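Local coordinates for protein imidazoleglycerol-phosphate dehydratase (PDB 5DNX) that catalyses the dehydration of imidazoleglycerol phosphate to imidazoleacetol phosphate, the sixth step of histidine biosynthesis, as an assembly of 24 subunits carrying manganese, at residues T22-L27 / H52-D57; G78-P83 / L155-R160; A87-S92 / E149-G154. All blocks are in the same frame, centred on the assembly; numbering follows the deposited sequence. Where two conformers were deposited one is given.

Interaction 1. Residues T22-L27 / H52-D57; sequences TNDLIL and HHLWED. With MN (manganese (II) ion), chain D; MN (manganese (II) ion), chain E; 5LD ([(2R)-2-hydroxy-3-(1H-1,2,4-triazol-1-yl)propyl]phosphonic acid), chain F.
Leu27 and Trp55 bring the backbones nearest at one end of this buried contact, CA to CA 7.4 Å, and Thr22 faces Leu54 at the other. The turn 22-27 leads into helix 25-38 and lies beside helix 51-69. It combines an ST turn, Thr22 OG1 accepting from Asp24 N and also hydrogen-bonding to Asp28 OD1, with an N-cap, Asp24 OD1 accepting from Leu27 N at 3.0 Å. Asp24 is short enough for OD1 to cap its own helix, which leaves OD2 for Trp55 and Arg51, both of helix 51-69. Leu27 CD2 and Leu54 CG meet tip to tip at 3.7 Å, and Leu54 CD2 presses on Asp24 CB. With CG of Trp55 anti to its carbonyl carbon (chi1 -74°), the indole swings toward the turn; Leu27 CD1 sits over the centre of its six-membered ring, a CH-pi contact, and Ile26 CG2 touches its edge. Another side of the same helix faces the manganese site. His52 NE2 and Glu56 OE1 bind one manganese and His53 NE2 another; ligand atoms, a neighbouring subunit and, for the first metal, Glu121 and a water complete the shells. Trp55 NE1 donates to Asp24 OD2 at 2.8 Å, in the indole plane but tilted from the carboxylate plane.

Interaction 2. Residues G78-P83 / L155-R160; sequences GNAIMP and LGMALR
Met157, whose CB and CG rest on Ala80, places its sulfur over one face of the Arg160 guanidinium in the conformer given here; since Met157 was deposited in two conformers, this placement of the sulfur is doubtful. From the guanidinium, NH2 bonds to Tyr37 O on helix 25-38. The other flat group is the Asn79 amide, directed away from the helix: its OD1 bonds to Ser92 OG on the next strand, and its ND2 to Ile81 O of a neighbouring subunit. The motif is a helix packed along the face of a mixed beta sheet, with strand 77-84 outermost in that sheet within the chain. The strand and helix segments run roughly antiparallel, at 149°, and their axes approach to 5.9 Å, close for such a pair. Small residues make that closeness possible. Asn79 CA and Ala158 CA are 4.4 Å apart, so backbone itself meets backbone, and Ala158 CB fits against Gly78 O at 3.5 Å. Ala80, whose CB points at the helix, meets Met157 CB at 3.7 Å; the short methyl suits this close approach. In the given conformer CG of Met157 lies anti to its backbone N (chi1 -178°), and the chain then bends at the next two torsions, which keeps CB and CG against Ala80 while the thioether turns toward Arg160. No hydrogen bond crosses between the segments. Glycine, with no side chain, lets the strand come right up to a helix carbonyl: Gly78 CA makes a CA-H...O contact with Ala158 O at 3.4 Å.

Interaction 3. Residues A87-S92 / E149-G154; sequences ALVLVS and EAAFKG. With MN (manganese (II) ion), chain B; 5LD ([(2R)-2-hydroxy-3-(1H-1,2,4-triazol-1-yl)propyl]phosphonic acid), chain C.
Lys153 NZ donates a 2.8 Å hydrogen bond to O10 of the bound phosphonate, while its neighbour in sequence, Gly154, lies against Val91 of the strand. The same helix turn thus has two jobs, a polar one toward the ligand and an apolar one toward the sheet. Glu149, one helical turn before Lys153, runs out alongside it. Its chain is extended, with CG anti to the backbone N (chi1 -174°), which carries the carboxylate far enough for OE1 to bind manganese at 2.2 Å. The other oxygen, OE2, forms a long salt bridge with Lys153 NZ at 3.8 Å. The ligand chelates the same metal through O13 and N1, and His29 and His145 of this chain with His53 of a neighbouring subunit complete the six-fold shell. A long, flexible lysine suits the anionic phosphonate, which arginines of another subunit also bind.

On the sheet side, strand 87-92 and helix 149-154 run at 36° to each other, their axes 7.9 Å apart at the closest. Alternate residues Ala87, Val89 and Val91 point at the helix, and the helix answers with residues that have almost no side chain. Val89 puts CG2 against Ala150 CB at 3.8 Å and CG1 beside Ala151. Val91 lies over Gly154, its CB 3.8 Å from Gly154 C and its CG2 against Gly154 CA; the absent side chain leaves that room. Beta-branched valines suit the strand, and alanine and glycine let the helix lie close. A helix packed on a mixed sheet by small residues, with Glu149 and Lys153 reaching from another side into a manganese site shared between subunits, is the arrangement of imidazoleglycerol-phosphate dehydratase.

Overall arrangement
All three interactions are buried, but their chemistry differs. Interactions 2 and 3 use successive turns of helix 144-162 against neighbouring strands of one sheet, their centres about 7 Å apart, and are almost wholly apolar, with small residues at the closest points. The strands are joined directly, Ala80 N lying 2.8 Å from Val91 O. Interaction 1 joins a capping turn and the start of helix 25-38 to helix 51-69, on the other side of the chain from interaction 2; a capping carboxylate and an indole give it a polar crossing bond. It meets interaction 3 where Trp55 CZ3 packs on Phe152 CZ at 3.8 Å. Interactions 1 and 3 both supply manganese ligands, whereas interaction 2 supplies none.

Interaction 1. Residues T22-L27 / H52-D57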
loop_
_atom_site.group_PDB
_atom_site.type_symbol
_atom_site.label_atom_id
_atom_site.label_comp_id
_atom_site.label_asym_id
_atom_site.label_seq_id
_atom_site.Cartn_x
_atom_site.Cartn_y
_atom_site.Cartn_z
ATOM N N THR A 22 36.746 -1.090 38.572
ATOM C CA THR A 22 36.495 0.186 37.896
ATOM C C THR A 22 35.497 1.079 38.596
ATOM O O THR A 22 35.265 2.195 38.124
ATOM C CB THR A 22 35.947 -0.061 36.455
ATOM O OG1 THR A 22 34.697 -0.759 36.529
ATOM C CG2 THR A 22 36.914 -0.908 35.622
ATOM N N ASN A 23 34.893 0.597 39.686
ATOM C CA ASN A 23 33.743 1.246 40.330
ATOM C C ASN A 23 32.491 1.257 39.436
ATOM O O ASN A 23 31.606 2.072 39.608
ATOM C CB ASN A 23 34.107 2.670 40.825
ATOM C CG ASN A 23 35.264 2.664 41.799
ATOM O OD1 ASN A 23 36.328 3.218 41.533
ATOM N ND2 ASN A 23 35.066 2.008 42.919
ATOM N N ASP A 24 32.427 0.340 38.470
ATOM C CA ASP A 24 31.217 0.116 37.698
ATOM C C ASP A 24 31.121 -1.416 37.644
ATOM O O ASP A 24 31.989 -2.076 37.021
ATOM C CB ASP A 24 31.415 0.751 36.328
ATOM C CG ASP A 24 30.291 0.467 35.349
ATOM O OD1 ASP A 24 29.662 -0.603 35.439
ATOM O OD2 ASP A 24 30.077 1.324 34.447
ATOM N N LEU A 25 30.107 -1.977 38.309
ATOM C CA LEU A 25 30.017 -3.435 38.458
ATOM C C LEU A 25 29.754 -4.169 37.144
ATOM O O LEU A 25 30.215 -5.304 36.961
ATOM C CB LEU A 25 28.959 -3.839 39.507
ATOM C CG LEU A 25 29.281 -3.461 40.953
ATOM C CD1 LEU A 25 28.223 -4.019 41.904
ATOM C CD2 LEU A 25 30.674 -3.933 41.352
ATOM N N ILE A 26 29.033 -3.519 36.238
ATOM C CA ILE A 26 28.809 -4.073 34.891
ATOM C C ILE A 26 30.114 -4.154 34.112
ATOM O O ILE A 26 30.458 -5.218 33.537
ATOM C CB ILE A 26 27.826 -3.233 34.059
ATOM C CG1 ILE A 26 26.496 -2.981 34.804
ATOM C CG2 ILE A 26 27.604 -3.865 32.683
ATOM C CD1 ILE A 26 25.652 -4.198 35.011
ATOM N N LEU A 27 30.845 -3.043 34.069
ATOM C CA LEU A 27 32.125 -3.021 33.357
ATOM C C LEU A 27 33.125 -3.972 33.989
ATOM O O LEU A 27 33.836 -4.663 33.277
ATOM C CB LEU A 27 32.735 -1.628 33.285
ATOM C CG LEU A 27 33.980 -1.496 32.388
ATOM C CD1 LEU A 27 33.737 -2.024 30.976
ATOM C CD2 LEU A 27 34.405 -0.026 32.366
ATOM N N HIS A 52 30.062 6.977 30.739
ATOM C CA HIS A 52 30.532 7.017 29.351
ATOM C C HIS A 52 32.026 7.280 29.282
ATOM O O HIS A 52 32.724 6.628 28.510
ATOM C CB HIS A 52 29.776 8.077 28.615
ATOM C CG HIS A 52 30.118 8.267 27.163
ATOM N ND1 HIS A 52 29.127 8.419 26.216
ATOM C CD2 HIS A 52 31.290 8.490 26.516
ATOM C CE1 HIS A 52 29.673 8.689 25.045
ATOM N NE2 HIS A 52 30.983 8.745 25.202
ATOM N N HIS A 53 32.509 8.223 30.073
ATOM C CA HIS A 53 33.930 8.548 30.070
ATOM C C HIS A 53 34.751 7.350 30.522
ATOM O O HIS A 53 35.803 7.066 29.957
ATOM C CB HIS A 53 34.213 9.746 30.963
ATOM C CG HIS A 53 33.541 11.000 30.522
ATOM N ND1 HIS A 53 33.361 12.071 31.367
ATOM C CD2 HIS A 53 33.071 11.393 29.310
ATOM C CE1 HIS A 53 32.780 13.060 30.710
ATOM N NE2 HIS A 53 32.600 12.675 29.461
ATOM N N LEU A 54 34.246 6.621 31.509
ATOM C CA LEU A 54 34.903 5.389 31.971
ATOM C C LEU A 54 35.001 4.316 30.876
ATOM O O LEU A 54 36.071 3.778 30.608
ATOM C CB LEU A 54 34.166 4.803 33.169
ATOM C CG LEU A 54 34.659 3.433 33.667
ATOM C CD1 LEU A 54 36.049 3.559 34.280
ATOM C CD2 LEU A 54 33.648 2.838 34.636
ATOM N N TRP A 55 33.873 3.969 30.269
ATOM C CA TRP A 55 33.850 2.922 29.240
ATOM C C TRP A 55 34.761 3.259 28.060
ATOM O O TRP A 55 35.565 2.440 27.626
ATOM C CB TRP A 55 32.419 2.592 28.785
ATOM C CG TRP A 55 31.616 1.778 29.804
ATOM C CD1 TRP A 55 31.315 2.119 31.103
ATOM C CD2 TRP A 55 31.057 0.479 29.601
ATOM N NE1 TRP A 55 30.587 1.128 31.696
ATOM C CE2 TRP A 55 30.428 0.099 30.802
ATOM C CE3 TRP A 55 31.009 -0.398 28.504
ATOM C CZ2 TRP A 55 29.736 -1.118 30.934
ATOM C CZ3 TRP A 55 30.355 -1.608 28.649
ATOM C CH2 TRP A 55 29.737 -1.961 29.863
ATOM N N GLU A 56 34.652 4.481 27.568
ATOM C CA GLU A 56 35.509 4.958 26.510
ATOM C C GLU A 56 36.996 4.933 26.897
ATOM O O GLU A 56 37.823 4.440 26.148
ATOM C CB GLU A 56 35.113 6.385 26.164
ATOM C CG GLU A 56 36.007 7.000 25.119
ATOM C CD GLU A 56 35.369 8.155 24.405
ATOM O OE1 GLU A 56 34.189 8.436 24.659
ATOM O OE2 GLU A 56 36.068 8.759 23.589
ATOM N N ASP A 57 37.319 5.503 28.057
ATOM C CA ASP A 57 38.719 5.655 28.449
ATOM C C ASP A 57 39.371 4.323 28.840
ATOM O O ASP A 57 40.565 4.139 28.614
ATOM C CB ASP A 57 38.875 6.699 29.531
ATOM C CG ASP A 57 38.540 8.119 29.044
ATOM O OD1 ASP A 57 38.268 8.322 27.825
ATOM O OD2 ASP A 57 38.538 9.035 29.895
HETATM MN MN MN D . 32.473 9.255 23.577
HETATM MN MN MN E . 31.729 14.135 27.867
HETATM O O10 5LD F . 35.429 16.349 23.507
HETATM P P9 5LD F . 36.439 16.358 24.664
HETATM O O11 5LD F . 37.391 15.192 24.547
HETATM O O12 5LD F . 37.153 17.674 24.799
HETATM C C8 5LD F . 35.510 16.180 26.219
HETATM C C7 5LD F . 34.394 15.126 26.281
HETATM O O13 5LD F . 33.668 15.277 27.519
HETATM C C6 5LD F . 34.938 13.702 26.253
HETATM N N2 5LD F . 33.941 12.730 25.788
HETATM N N1 5LD F . 32.671 12.735 26.358
HETATM C C5 5LD F . 32.025 11.751 25.728
HETATM N N4 5LD F . 32.832 11.149 24.819
HETATM C C3 5LD F . 34.041 11.765 24.899
HETATM O O HOH W 1 34.129 9.984 22.248
#

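Interaction 2. Residues G78-P83 / L155-R160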
loop_
_atom_site.group_PDB
_atom_site.type_symbol
_atom_site.label_atom_id
_atom_site.label_comp_id
_atom_site.label_asym_id
_atom_site.label_seq_id
_atom_site.Cartn_x
_atom_site.Cartn_y
_atom_site.Cartn_z
ATOM N N GLY A 78 41.956 -11.936 14.060
ATOM C CA GLY A 78 41.338 -12.909 14.934
ATOM C C GLY A 78 39.829 -12.736 14.930
ATOM O O GLY A 78 39.335 -11.605 14.852
ATOM N N ASN A 79 39.125 -13.863 14.991
ATOM C CA ASN A 79 37.657 -13.887 15.013
ATOM C C ASN A 79 37.158 -14.725 16.153
ATOM O O ASN A 79 37.844 -15.638 16.613
ATOM C CB ASN A 79 37.120 -14.499 13.737
ATOM C CG ASN A 79 37.512 -13.721 12.509
ATOM O OD1 ASN A 79 37.339 -12.499 12.438
ATOM N ND2 ASN A 79 38.026 -14.426 11.522
ATOM N N ALA A 80 35.927 -14.465 16.568
ATOM C CA ALA A 80 35.206 -15.368 17.484
ATOM C C ALA A 80 33.732 -15.323 17.141
ATOM O O ALA A 80 33.217 -14.278 16.773
ATOM C CB ALA A 80 35.426 -14.950 18.908
ATOM N N ILE A 81 33.066 -16.460 17.214
ATOM C CA ILE A 81 31.586 -16.484 17.197
ATOM C C ILE A 81 31.195 -17.009 18.559
ATOM O O ILE A 81 31.539 -18.126 18.912
ATOM C CB ILE A 81 31.014 -17.342 16.071
ATOM C CG1 ILE A 81 31.365 -16.683 14.730
ATOM C CG2 ILE A 81 29.509 -17.500 16.258
ATOM C CD1 ILE A 81 31.045 -17.544 13.532
ATOM N N MET A 82 30.526 -16.171 19.328
ATOM C CA MET A 82 30.254 -16.439 20.707
ATOM C C MET A 82 28.749 -16.582 20.930
ATOM O O MET A 82 28.008 -15.629 20.773
ATOM C CB MET A 82 30.825 -15.306 21.563
ATOM C CG MET A 82 30.657 -15.476 23.041
ATOM S SD MET A 82 31.392 -17.003 23.678
ATOM C CE MET A 82 32.992 -16.940 23.002
ATOM N N PRO A 83 28.300 -17.786 21.299
ATOM C CA PRO A 83 26.924 -17.991 21.713
ATOM C C PRO A 83 26.812 -17.696 23.195
ATOM O O PRO A 83 27.751 -17.965 23.954
ATOM C CB PRO A 83 26.693 -19.482 21.446
ATOM C CG PRO A 83 28.029 -20.097 21.571
ATOM C CD PRO A 83 29.021 -19.065 21.167
ATOM N N LEU A 155 35.453 -10.626 21.964
ATOM C CA LEU A 155 36.613 -9.756 21.867
ATOM C C LEU A 155 37.842 -10.384 22.517
ATOM O O LEU A 155 38.931 -10.341 21.940
ATOM C CB LEU A 155 36.343 -8.400 22.477
ATOM C CG LEU A 155 35.636 -7.366 21.603
ATOM C CD1 LEU A 155 35.110 -6.206 22.465
ATOM C CD2 LEU A 155 36.573 -6.886 20.513
ATOM N N GLY A 156 37.681 -10.959 23.701
ATOM C CA GLY A 156 38.787 -11.665 24.337
ATOM C C GLY A 156 39.330 -12.790 23.469
ATOM O O GLY A 156 40.537 -12.882 23.220
ATOM N N MET A 157 38.440 -13.625 22.973
ATOM C CA MET A 157 38.830 -14.763 22.142
ATOM C C MET A 157 39.472 -14.326 20.824
ATOM O O MET A 157 40.451 -14.921 20.386
ATOM C CB MET A 157 37.612 -15.628 21.851
ATOM C CG MET A 157 37.900 -16.877 21.035
ATOM S SD MET A 157 38.781 -18.105 22.004
ATOM C CE MET A 157 37.695 -18.163 23.409
ATOM N N ALA A 158 38.889 -13.310 20.177
ATOM C CA ALA A 158 39.424 -12.822 18.902
ATOM C C ALA A 158 40.807 -12.218 19.102
ATOM O O ALA A 158 41.694 -12.496 18.310
ATOM C CB ALA A 158 38.494 -11.815 18.227
ATOM N N LEU A 159 40.994 -11.422 20.160
ATOM C CA LEU A 159 42.286 -10.805 20.431
ATOM C C LEU A 159 43.316 -11.823 20.903
ATOM O O LEU A 159 44.508 -11.652 20.654
ATOM C CB LEU A 159 42.177 -9.615 21.372
ATOM C CG LEU A 159 41.606 -8.366 20.681
ATOM C CD1 LEU A 159 41.063 -7.381 21.682
ATOM C CD2 LEU A 159 42.640 -7.728 19.783
ATOM N N ARG A 160 42.869 -12.903 21.534
ATOM C CA ARG A 160 43.790 -13.986 21.875
ATOM C C ARG A 160 44.536 -14.467 20.615
ATOM O O ARG A 160 45.759 -14.669 20.639
ATOM C CB ARG A 160 43.070 -15.144 22.539
ATOM C CG ARG A 160 43.985 -16.278 23.016
ATOM C CD ARG A 160 43.233 -17.594 23.217
ATOM N NE ARG A 160 42.100 -17.517 24.135
ATOM C CZ ARG A 160 41.311 -18.541 24.492
ATOM N NH1 ARG A 160 41.526 -19.767 24.020
ATOM N NH2 ARG A 160 40.282 -18.338 25.329
#

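Interaction 3. Residues A87-S92 / E149-G154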
loop_
_atom_site.group_PDB
_atom_site.type_symbol
_atom_site.label_atom_id
_atom_site.label_comp_id
_atom_site.label_asym_id
_atom_site.label_seq_id
_atom_site.Cartn_x
_atom_site.Cartn_y
_atom_site.Cartn_z
ATOM N N ALA A 87 21.747 -15.252 22.603
ATOM C CA ALA A 87 22.684 -14.438 21.835
ATOM C C ALA A 87 23.670 -15.255 21.009
ATOM O O ALA A 87 24.176 -16.283 21.436
ATOM C CB ALA A 87 23.443 -13.475 22.748
ATOM N N LEU A 88 23.987 -14.738 19.840
ATOM C CA LEU A 88 25.011 -15.281 18.968
ATOM C C LEU A 88 25.666 -14.082 18.312
ATOM O O LEU A 88 25.030 -13.362 17.547
ATOM C CB LEU A 88 24.381 -16.178 17.919
ATOM C CG LEU A 88 25.376 -16.959 17.045
ATOM C CD1 LEU A 88 26.231 -17.884 17.894
ATOM C CD2 LEU A 88 24.625 -17.745 15.979
ATOM N N VAL A 89 26.924 -13.837 18.652
ATOM C CA VAL A 89 27.597 -12.588 18.259
ATOM C C VAL A 89 28.920 -12.923 17.589
ATOM O O VAL A 89 29.725 -13.671 18.129
ATOM C CB VAL A 89 27.833 -11.666 19.472
ATOM C CG1 VAL A 89 28.613 -10.411 19.069
ATOM C CG2 VAL A 89 26.500 -11.279 20.137
ATOM N N LEU A 90 29.129 -12.348 16.415
ATOM C CA LEU A 90 30.381 -12.485 15.687
ATOM C C LEU A 90 31.248 -11.284 16.028
ATOM O O LEU A 90 30.796 -10.123 15.945
ATOM C CB LEU A 90 30.131 -12.554 14.183
ATOM C CG LEU A 90 31.326 -12.405 13.235
ATOM C CD1 LEU A 90 32.416 -13.455 13.410
ATOM C CD2 LEU A 90 30.823 -12.406 11.805
ATOM N N VAL A 91 32.506 -11.574 16.360
ATOM C CA VAL A 91 33.494 -10.529 16.649
ATOM C C VAL A 91 34.656 -10.782 15.708
ATOM O O VAL A 91 35.200 -11.905 15.647
ATOM C CB VAL A 91 33.975 -10.571 18.115
ATOM C CG1 VAL A 91 35.068 -9.522 18.351
ATOM C CG2 VAL A 91 32.804 -10.363 19.053
ATOM N N SER A 92 35.011 -9.755 14.940
ATOM C CA SER A 92 36.080 -9.889 13.944
ATOM C C SER A 92 37.031 -8.727 14.083
ATOM O O SER A 92 36.607 -7.569 14.044
ATOM C CB SER A 92 35.475 -9.958 12.520
ATOM O OG SER A 92 36.458 -10.209 11.531
ATOM N N GLU A 149 27.666 -9.368 26.882
ATOM C CA GLU A 149 28.670 -10.271 27.430
ATOM C C GLU A 149 29.251 -11.162 26.324
ATOM O O GLU A 149 30.450 -11.400 26.313
ATOM C CB GLU A 149 28.130 -11.092 28.583
ATOM C CG GLU A 149 29.207 -11.932 29.258
ATOM C CD GLU A 149 28.755 -12.625 30.516
ATOM O OE1 GLU A 149 27.674 -12.313 31.078
ATOM O OE2 GLU A 149 29.511 -13.511 30.938
ATOM N N ALA A 150 28.427 -11.633 25.397
ATOM C CA ALA A 150 28.959 -12.364 24.245
ATOM C C ALA A 150 29.967 -11.527 23.447
ATOM O O ALA A 150 31.004 -12.043 23.024
ATOM C CB ALA A 150 27.853 -12.864 23.356
ATOM N N ALA A 151 29.679 -10.234 23.271
ATOM C CA ALA A 151 30.615 -9.348 22.599
ATOM C C ALA A 151 31.962 -9.253 23.363
ATOM O O ALA A 151 33.017 -9.317 22.740
ATOM C CB ALA A 151 30.001 -7.984 22.388
ATOM N N PHE A 152 31.932 -9.094 24.685
ATOM C CA PHE A 152 33.189 -9.033 25.456
ATOM C C PHE A 152 33.943 -10.373 25.485
ATOM O O PHE A 152 35.169 -10.385 25.343
ATOM C CB PHE A 152 32.962 -8.520 26.880
ATOM C CG PHE A 152 32.870 -7.021 26.987
ATOM C CD1 PHE A 152 34.000 -6.270 27.306
ATOM C CD2 PHE A 152 31.667 -6.355 26.770
ATOM C CE1 PHE A 152 33.933 -4.891 27.423
ATOM C CE2 PHE A 152 31.580 -4.961 26.912
ATOM C CZ PHE A 152 32.718 -4.234 27.214
ATOM N N LYS A 153 33.224 -11.477 25.640
ATOM C CA LYS A 153 33.821 -12.810 25.530
ATOM C C LYS A 153 34.474 -12.970 24.156
ATOM O O LYS A 153 35.617 -13.457 24.038
ATOM C CB LYS A 153 32.767 -13.899 25.717
ATOM C CG LYS A 153 32.227 -14.089 27.127
ATOM C CD LYS A 153 31.087 -15.124 27.098
ATOM C CE LYS A 153 30.705 -15.608 28.498
ATOM N NZ LYS A 153 29.426 -16.379 28.508
ATOM N N GLY A 154 33.757 -12.541 23.118
ATOM C CA GLY A 154 34.237 -12.693 21.745
ATOM C C GLY A 154 35.443 -11.833 21.419
ATOM O O GLY A 154 36.360 -12.254 20.719
HETATM MN MN MN B . 27.027 -12.416 33.144
HETATM O O10 5LD C . 28.559 -17.822 30.689
HETATM P P9 5LD C . 29.081 -18.081 32.110
HETATM O O11 5LD C . 28.125 -18.967 32.874
HETATM O O12 5LD C . 30.490 -18.607 32.124
HETATM C C8 5LD C . 29.182 -16.480 32.970
HETATM C C7 5LD C . 28.001 -15.506 32.831
HETATM O O13 5LD C . 28.360 -14.240 33.424
HETATM C C6 5LD C . 26.753 -16.000 33.555
HETATM N N2 5LD C . 25.523 -15.402 33.021
HETATM N N1 5LD C . 25.455 -14.021 32.860
HETATM C C5 5LD C . 24.232 -13.808 32.370
HETATM N N4 5LD C . 23.557 -14.976 32.234
HETATM C C3 5LD C . 24.382 -15.960 32.679
#